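Local coordinates for protein rhamnogalacturonan endolyase YesW (Bacillus subtilis, PDB 2ZUX) that cleaves type I rhamnogalacturonan of plant cell walls internally by elimination, needs calcium or manganese for activity and releases oligosaccharides, at residues 420-425 with 442-447; 427-430 with 435-438. All blocks are in the same frame, centred on the assembly; numbering follows the deposited sequence.

How the contacts relate
Following the chain from its N terminus, strand 416-419 leads into the calcium loop 420-425; the chain then runs through 427-430 into strand 429-432, turns, and returns as 435-438 before reaching 442-447. Contact 2 closes the short hairpin of strands 429-432 and 435-437, and contact 1 closes the wider loop around it, so the two nest without crossing. Their centres are about 6 Å apart. One calcium ion binds D420, D422 and Y425 of contact 1 together with G427 and E429 of contact 2. The backbone bond from I444 N to L436 O and the bond from I421 N to E429 OE1 tie the outer loops to this three-stranded antiparallel sheet.

Contact 1: residues 420-425 with 442-447; sequences DIDPRY and VKIGSG. With CA (calcium ion), chain I.
I444 divides its two branches between an aromatic ring and an ion pair, and it carries most of the share of 442-447 in the contact. Its CG1-CD1 arm lies over one face of the Y425 ring: CG1 stands 3.9 Å from the ring centroid, 20° off the normal, in a CH-pi contact, while CD1 continues to Y425 CD2 at 3.6 Å. The other branch, CG2, is anti to the backbone N (chi1, measured to CG1, is -57°) and thereby reaches the carboxylate and guanidinium of the neighbouring turn, 3.7 Å from D422 OD2.

That ion pair is built within 420-425. R424 bends at chi3 (-58°) and grips D422 side-on, NE to OD1 at 3.0 Å and NH2 to OD2 at 2.8 Å. Both carboxylate oxygens use their syn lone pairs and lie almost in the guanidinium plane, so the two groups are held nearly coplanar. D422 OD1 also accepts from R424 N, which approaches on the anti side and out of the carboxylate plane; this closes an Asx turn inside the type I turn D422-Y425. Three bonds therefore fix the carboxylate.

The same turn directs D422 O and Y425 O to the calcium ion, where D420 OD1 joins them at 2.3 Å. G427 O, both carboxylate oxygens of E429 and a water complete the ligands. I444 therefore packs on the side chains of a turn whose carbonyls bind calcium.

In the fold, 420-425 links strands 416-419 and 429-432, while 442-447 follows strand 435-437. I421 and I444 both pack on L436 of that last strand, and I444 also touches E429 of strand 429-432, so both loops pack on the side of the small antiparallel sheet that carries L436 and E429.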
ATOM      1  N   ASP A 420      -5.013  11.560 -12.719  1.00 10.38           N
ATOM      2  CA  ASP A 420      -5.795  12.171 -13.785  1.00 10.03           C
ATOM      3  C   ASP A 420      -6.916  12.976 -13.145  1.00 10.32           C
ATOM      4  O   ASP A 420      -7.935  12.411 -12.720  1.00 11.05           O
ATOM      5  CB  ASP A 420      -6.384  11.118 -14.727  1.00 10.16           C
ATOM      6  CG  ASP A 420      -7.044  11.742 -15.944  1.00  9.95           C
ATOM      7  OD1 ASP A 420      -6.960  12.980 -16.096  1.00 10.07           O
ATOM      8  OD2 ASP A 420      -7.638  11.003 -16.759  1.00 11.17           O
ATOM      9  N   ILE A 421      -6.712  14.292 -13.066  1.00 10.64           N
ATOM     10  CA  ILE A 421      -7.695  15.193 -12.466  1.00 10.90           C
ATOM     11  C   ILE A 421      -8.286  16.179 -13.473  1.00 11.39           C
ATOM     12  O   ILE A 421      -9.260  16.866 -13.164  1.00 11.98           O
ATOM     13  CB  ILE A 421      -7.103  15.959 -11.257  1.00 10.57           C
ATOM     14  CG1 ILE A 421      -6.029  16.973 -11.686  1.00 10.44           C
ATOM     15  CG2 ILE A 421      -6.553  14.964 -10.228  1.00 11.44           C
ATOM     16  CD1 ILE A 421      -5.519  17.827 -10.547  1.00 11.52           C
ATOM     17  N   ASP A 422      -7.705  16.238 -14.668  1.00 11.54           N
ATOM     18  CA  ASP A 422      -8.103  17.215 -15.672  1.00 11.95           C
ATOM     19  C   ASP A 422      -8.231  16.488 -17.004  1.00 11.80           C
ATOM     20  O   ASP A 422      -7.235  16.042 -17.558  1.00 11.91           O
ATOM     21  CB  ASP A 422      -7.050  18.327 -15.749  1.00 12.04           C
ATOM     22  CG  ASP A 422      -7.482  19.497 -16.614  1.00 13.10           C
ATOM     23  OD1 ASP A 422      -8.305  19.306 -17.542  1.00 13.36           O
ATOM     24  OD2 ASP A 422      -6.973  20.609 -16.354  1.00 13.98           O
ATOM     25  N   PRO A 423      -9.461  16.347 -17.525  1.00 12.09           N
ATOM     26  CA  PRO A 423      -9.641  15.577 -18.756  1.00 12.32           C
ATOM     27  C   PRO A 423      -9.224  16.339 -20.020  1.00 12.56           C
ATOM     28  O   PRO A 423      -9.223  15.761 -21.112  1.00 13.17           O
ATOM     29  CB  PRO A 423     -11.149  15.301 -18.771  1.00 12.43           C
ATOM     30  CG  PRO A 423     -11.740  16.471 -18.079  1.00 12.59           C
ATOM     31  CD  PRO A 423     -10.739  16.873 -17.012  1.00 12.17           C
ATOM     32  N   ARG A 424      -8.864  17.610 -19.872  1.00 12.26           N
ATOM     33  CA  ARG A 424      -8.450  18.413 -21.024  1.00 12.43           C
ATOM     34  C   ARG A 424      -7.017  18.092 -21.433  1.00 12.29           C
ATOM     35  O   ARG A 424      -6.586  18.438 -22.532  1.00 12.50           O
ATOM     36  CB  ARG A 424      -8.603  19.901 -20.731  1.00 12.92           C
ATOM     37  CG  ARG A 424     -10.007  20.310 -20.307  1.00 13.43           C
ATOM     38  CD  ARG A 424     -10.029  21.739 -19.804  1.00 15.26           C
ATOM     39  NE  ARG A 424      -9.111  21.919 -18.683  1.00 16.44           N
ATOM     40  CZ  ARG A 424      -8.743  23.097 -18.193  1.00 17.45           C
ATOM     41  NH1 ARG A 424      -9.228  24.221 -18.715  1.00 18.68           N
ATOM     42  NH2 ARG A 424      -7.887  23.155 -17.179  1.00 19.86           N
ATOM     43  N   TYR A 425      -6.275  17.433 -20.544  1.00 12.27           N
ATOM     44  CA  TYR A 425      -4.919  17.003 -20.851  1.00 12.21           C
ATOM     45  C   TYR A 425      -4.866  15.489 -20.730  1.00 12.43           C
ATOM     46  O   TYR A 425      -5.116  14.946 -19.648  1.00 12.05           O
ATOM     47  CB  TYR A 425      -3.917  17.649 -19.895  1.00 12.18           C
ATOM     48  CG  TYR A 425      -3.837  19.152 -20.028  1.00 12.58           C
ATOM     49  CD1 TYR A 425      -2.860  19.747 -20.827  1.00 13.82           C
ATOM     50  CD2 TYR A 425      -4.737  19.977 -19.355  1.00 13.19           C
ATOM     51  CE1 TYR A 425      -2.779  21.131 -20.948  1.00 14.07           C
ATOM     52  CE2 TYR A 425      -4.661  21.360 -19.465  1.00 13.53           C
ATOM     53  CZ  TYR A 425      -3.683  21.922 -20.264  1.00 13.56           C
ATOM     54  OH  TYR A 425      -3.611  23.297 -20.372  1.00 14.88           O
ATOM     55  N   VAL A 442       3.575  20.558 -19.111  1.00 12.86           N
ATOM     56  CA  VAL A 442       2.962  21.861 -19.372  1.00 12.95           C
ATOM     57  C   VAL A 442       2.207  22.335 -18.130  1.00 13.17           C
ATOM     58  O   VAL A 442       1.320  21.636 -17.643  1.00 12.57           O
ATOM     59  CB  VAL A 442       2.016  21.788 -20.602  1.00 13.04           C
ATOM     60  CG1 VAL A 442       1.265  23.099 -20.797  1.00 13.75           C
ATOM     61  CG2 VAL A 442       2.803  21.429 -21.846  1.00 13.38           C
ATOM     62  N   LYS A 443       2.563  23.511 -17.610  1.00 13.20           N
ATOM     63  CA  LYS A 443       1.901  24.033 -16.422  1.00 13.90           C
ATOM     64  C   LYS A 443       0.449  24.368 -16.742  1.00 14.14           C
ATOM     65  O   LYS A 443       0.161  25.019 -17.753  1.00 14.29           O
ATOM     66  CB  LYS A 443       2.640  25.246 -15.857  1.00 14.11           C
ATOM     67  CG  LYS A 443       1.999  25.792 -14.583  1.00 15.78           C
ATOM     68  CD  LYS A 443       2.893  26.802 -13.877  1.00 18.19           C
ATOM     69  CE  LYS A 443       2.070  27.770 -13.032  1.00 21.08           C
ATOM     70  NZ  LYS A 443       1.561  27.165 -11.780  1.00 22.76           N
ATOM     71  N   ILE A 444      -0.455  23.901 -15.891  1.00 14.10           N
ATOM     72  CA  ILE A 444      -1.888  24.096 -16.065  1.00 14.87           C
ATOM     73  C   ILE A 444      -2.383  25.137 -15.066  1.00 15.80           C
ATOM     74  O   ILE A 444      -2.321  24.921 -13.851  1.00 16.26           O
ATOM     75  CB  ILE A 444      -2.667  22.780 -15.836  1.00 14.24           C
ATOM     76  CG1 ILE A 444      -2.172  21.680 -16.783  1.00 13.93           C
ATOM     77  CG2 ILE A 444      -4.186  23.018 -15.967  1.00 14.64           C
ATOM     78  CD1 ILE A 444      -2.651  20.283 -16.401  1.00 14.00           C
ATOM     79  N   GLY A 445      -2.858  26.270 -15.579  1.00 17.11           N
ATOM     80  CA  GLY A 445      -3.375  27.346 -14.728  1.00 18.35           C
ATOM     81  C   GLY A 445      -2.355  27.836 -13.719  1.00 19.03           C
ATOM     82  O   GLY A 445      -1.152  27.829 -13.986  1.00 19.10           O
ATOM     83  N   SER A 446      -2.836  28.250 -12.548  1.00 19.97           N
ATOM     84  CA  SER A 446      -1.957  28.809 -11.520  1.00 21.31           C
ATOM     85  C   SER A 446      -2.104  28.140 -10.152  1.00 21.58           C
ATOM     86  O   SER A 446      -1.268  28.337  -9.272  1.00 22.96           O
ATOM     87  CB  SER A 446      -2.163  30.323 -11.402  1.00 21.47           C
ATOM     88  OG  SER A 446      -3.502  30.623 -11.073  1.00 23.95           O
ATOM     89  N   GLY A 447      -3.156  27.351  -9.974  1.00 21.33           N
ATOM     90  CA  GLY A 447      -3.374  26.668  -8.697  1.00 20.12           C
ATOM     91  C   GLY A 447      -2.869  25.235  -8.647  1.00 19.00           C
ATOM     92  O   GLY A 447      -2.354  24.705  -9.636  1.00 19.04           O
TER
HETATM   93 CA    CA I 635      -5.700  14.242 -17.558  1.00 10.79          CA
HETATM   94  O   HOH W   1      -7.025  12.743 -18.860  1.00 12.29           O

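Contact 2: residues 427-430 with 435-438; sequences GQEV and SLYS. With CA (calcium ion), chain I.
E429 sets off with CG anti to its carbonyl carbon (chi1 -74°) and then bends at chi2 (64°), which folds the carboxylate back to the calcium ion while CB stays against the opposing strand, 3.4 Å from Y437 O. From the other strand L436, with CG anti to the backbone N (chi1 177°), brings CD1 to 3.5 Å from V430 O and against E429 CB.

Beside this pair of side chains the backbones join as a beta hairpin. V430 and Y437 form an antiparallel hydrogen-bonded pair, with V430 N to Y437 O at 2.9 Å and Y437 N to V430 O at 2.8 Å. Y437 O also receives a CA-H...O contact from E429 CA at 3.3 Å.

On the face bearing V430 and Y437 the side chains cross at about a right angle, V430 CG2 resting 4.0 Å from Y437 CB. V430 O lies at the edge of the tyrosine ring. Both side chains pack on strands 393-397 and 403-407, joining this hairpin to the preceding sheet of the beta-propeller domain.

Chemically, the first strand and the loop residue leading into it carry part of the metal site. G427 O binds calcium, and E429 chelates it through both oxygens, with OE2 at 2.4 Å and OE1 at a longer 2.7 Å. OE1 also accepts a hydrogen bond from I421 N, so the carboxylate is held by both the metal and a backbone N-H, and the metal probably offsets its buried negative charge. The arrangement couples the strand pairing directly to the calcium site, consistent with a structural role for the ion.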
ATOM      1  N   GLY A 427      -3.908  11.777 -20.022  1.00 11.72           N
ATOM      2  CA  GLY A 427      -3.022  11.174 -19.044  1.00 11.59           C
ATOM      3  C   GLY A 427      -3.161  11.758 -17.654  1.00 10.97           C
ATOM      4  O   GLY A 427      -4.094  12.517 -17.355  1.00 11.21           O
ATOM      5  N   GLN A 428      -2.241  11.358 -16.787  1.00 10.93           N
ATOM      6  CA  GLN A 428      -2.247  11.809 -15.409  1.00 10.67           C
ATOM      7  C   GLN A 428      -1.522  13.127 -15.278  1.00 10.40           C
ATOM      8  O   GLN A 428      -0.409  13.281 -15.769  1.00 11.69           O
ATOM      9  CB  GLN A 428      -1.586  10.764 -14.508  1.00 10.30           C
ATOM     10  CG  GLN A 428      -2.284   9.416 -14.562  1.00 11.31           C
ATOM     11  CD  GLN A 428      -1.852   8.510 -13.430  1.00 12.16           C
ATOM     12  OE1 GLN A 428      -1.810   8.924 -12.271  1.00 12.23           O
ATOM     13  NE2 GLN A 428      -1.545   7.260 -13.758  1.00 12.54           N
ATOM     14  N   GLU A 429      -2.169  14.071 -14.611  1.00 10.24           N
ATOM     15  CA  GLU A 429      -1.516  15.301 -14.197  1.00 10.04           C
ATOM     16  C   GLU A 429      -0.603  15.018 -13.011  1.00 10.36           C
ATOM     17  O   GLU A 429      -0.743  13.995 -12.320  1.00 10.72           O
ATOM     18  CB  GLU A 429      -2.572  16.337 -13.799  1.00 10.09           C
ATOM     19  CG  GLU A 429      -3.335  16.950 -14.985  1.00 10.46           C
ATOM     20  CD  GLU A 429      -4.171  15.945 -15.767  1.00 10.70           C
ATOM     21  OE1 GLU A 429      -5.057  15.284 -15.171  1.00 10.50           O
ATOM     22  OE2 GLU A 429      -3.959  15.817 -16.998  1.00 10.26           O
ATOM     23  N   VAL A 430       0.351  15.911 -12.786  1.00 10.27           N
ATOM     24  CA  VAL A 430       1.225  15.806 -11.628  1.00 10.40           C
ATOM     25  C   VAL A 430       1.330  17.179 -10.993  1.00 10.19           C
ATOM     26  O   VAL A 430       1.197  18.202 -11.675  1.00 10.62           O
ATOM     27  CB  VAL A 430       2.634  15.245 -11.977  1.00 10.47           C
ATOM     28  CG1 VAL A 430       2.532  13.845 -12.589  1.00 10.46           C
ATOM     29  CG2 VAL A 430       3.378  16.184 -12.905  1.00 11.49           C
ATOM     30  N   SER A 435       2.659  24.074  -8.185  1.00 14.89           N
ATOM     31  CA  SER A 435       2.244  24.074  -9.593  1.00 14.30           C
ATOM     32  C   SER A 435       1.698  22.722 -10.040  1.00 13.20           C
ATOM     33  O   SER A 435       2.163  21.671  -9.584  1.00 12.15           O
ATOM     34  CB  SER A 435       3.402  24.478 -10.500  1.00 14.78           C
ATOM     35  OG  SER A 435       3.685  25.861 -10.370  1.00 16.26           O
ATOM     36  N   LEU A 436       0.722  22.787 -10.942  1.00 12.09           N
ATOM     37  CA  LEU A 436       0.081  21.633 -11.554  1.00 11.95           C
ATOM     38  C   LEU A 436       0.555  21.520 -13.001  1.00 11.84           C
ATOM     39  O   LEU A 436       0.612  22.526 -13.712  1.00 11.60           O
ATOM     40  CB  LEU A 436      -1.440  21.816 -11.528  1.00 11.91           C
ATOM     41  CG  LEU A 436      -2.288  20.735 -12.201  1.00 11.60           C
ATOM     42  CD1 LEU A 436      -2.117  19.396 -11.484  1.00 11.36           C
ATOM     43  CD2 LEU A 436      -3.745  21.168 -12.229  1.00 12.90           C
ATOM     44  N   TYR A 437       0.873  20.306 -13.440  1.00 11.67           N
ATOM     45  CA  TYR A 437       1.396  20.078 -14.782  1.00 11.43           C
ATOM     46  C   TYR A 437       0.693  18.932 -15.480  1.00 11.29           C
ATOM     47  O   TYR A 437       0.236  17.977 -14.839  1.00 11.21           O
ATOM     48  CB  TYR A 437       2.882  19.718 -14.726  1.00 11.93           C
ATOM     49  CG  TYR A 437       3.766  20.718 -14.032  1.00 11.68           C
ATOM     50  CD1 TYR A 437       4.420  21.718 -14.752  1.00 12.64           C
ATOM     51  CD2 TYR A 437       3.977  20.645 -12.657  1.00 12.01           C
ATOM     52  CE1 TYR A 437       5.249  22.628 -14.114  1.00 13.51           C
ATOM     53  CE2 TYR A 437       4.792  21.551 -12.006  1.00 12.48           C
ATOM     54  CZ  TYR A 437       5.426  22.535 -12.738  1.00 13.14           C
ATOM     55  OH  TYR A 437       6.241  23.427 -12.085  1.00 13.95           O
ATOM     56  N   SER A 438       0.658  18.991 -16.805  1.00 11.32           N
ATOM     57  CA  SER A 438       0.247  17.844 -17.585  1.00 11.18           C
ATOM     58  C   SER A 438       1.361  16.798 -17.545  1.00 11.14           C
ATOM     59  O   SER A 438       2.474  17.078 -17.103  1.00 11.46           O
ATOM     60  CB  SER A 438      -0.011  18.250 -19.033  1.00 11.26           C
ATOM     61  OG  SER A 438       1.217  18.465 -19.715  1.00 11.61           O
TER
HETATM   62 CA    CA I 635      -5.700  14.242 -17.558  1.00 10.79          CA
HETATM   63  O   HOH W   1      -7.025  12.743 -18.860  1.00 12.29           O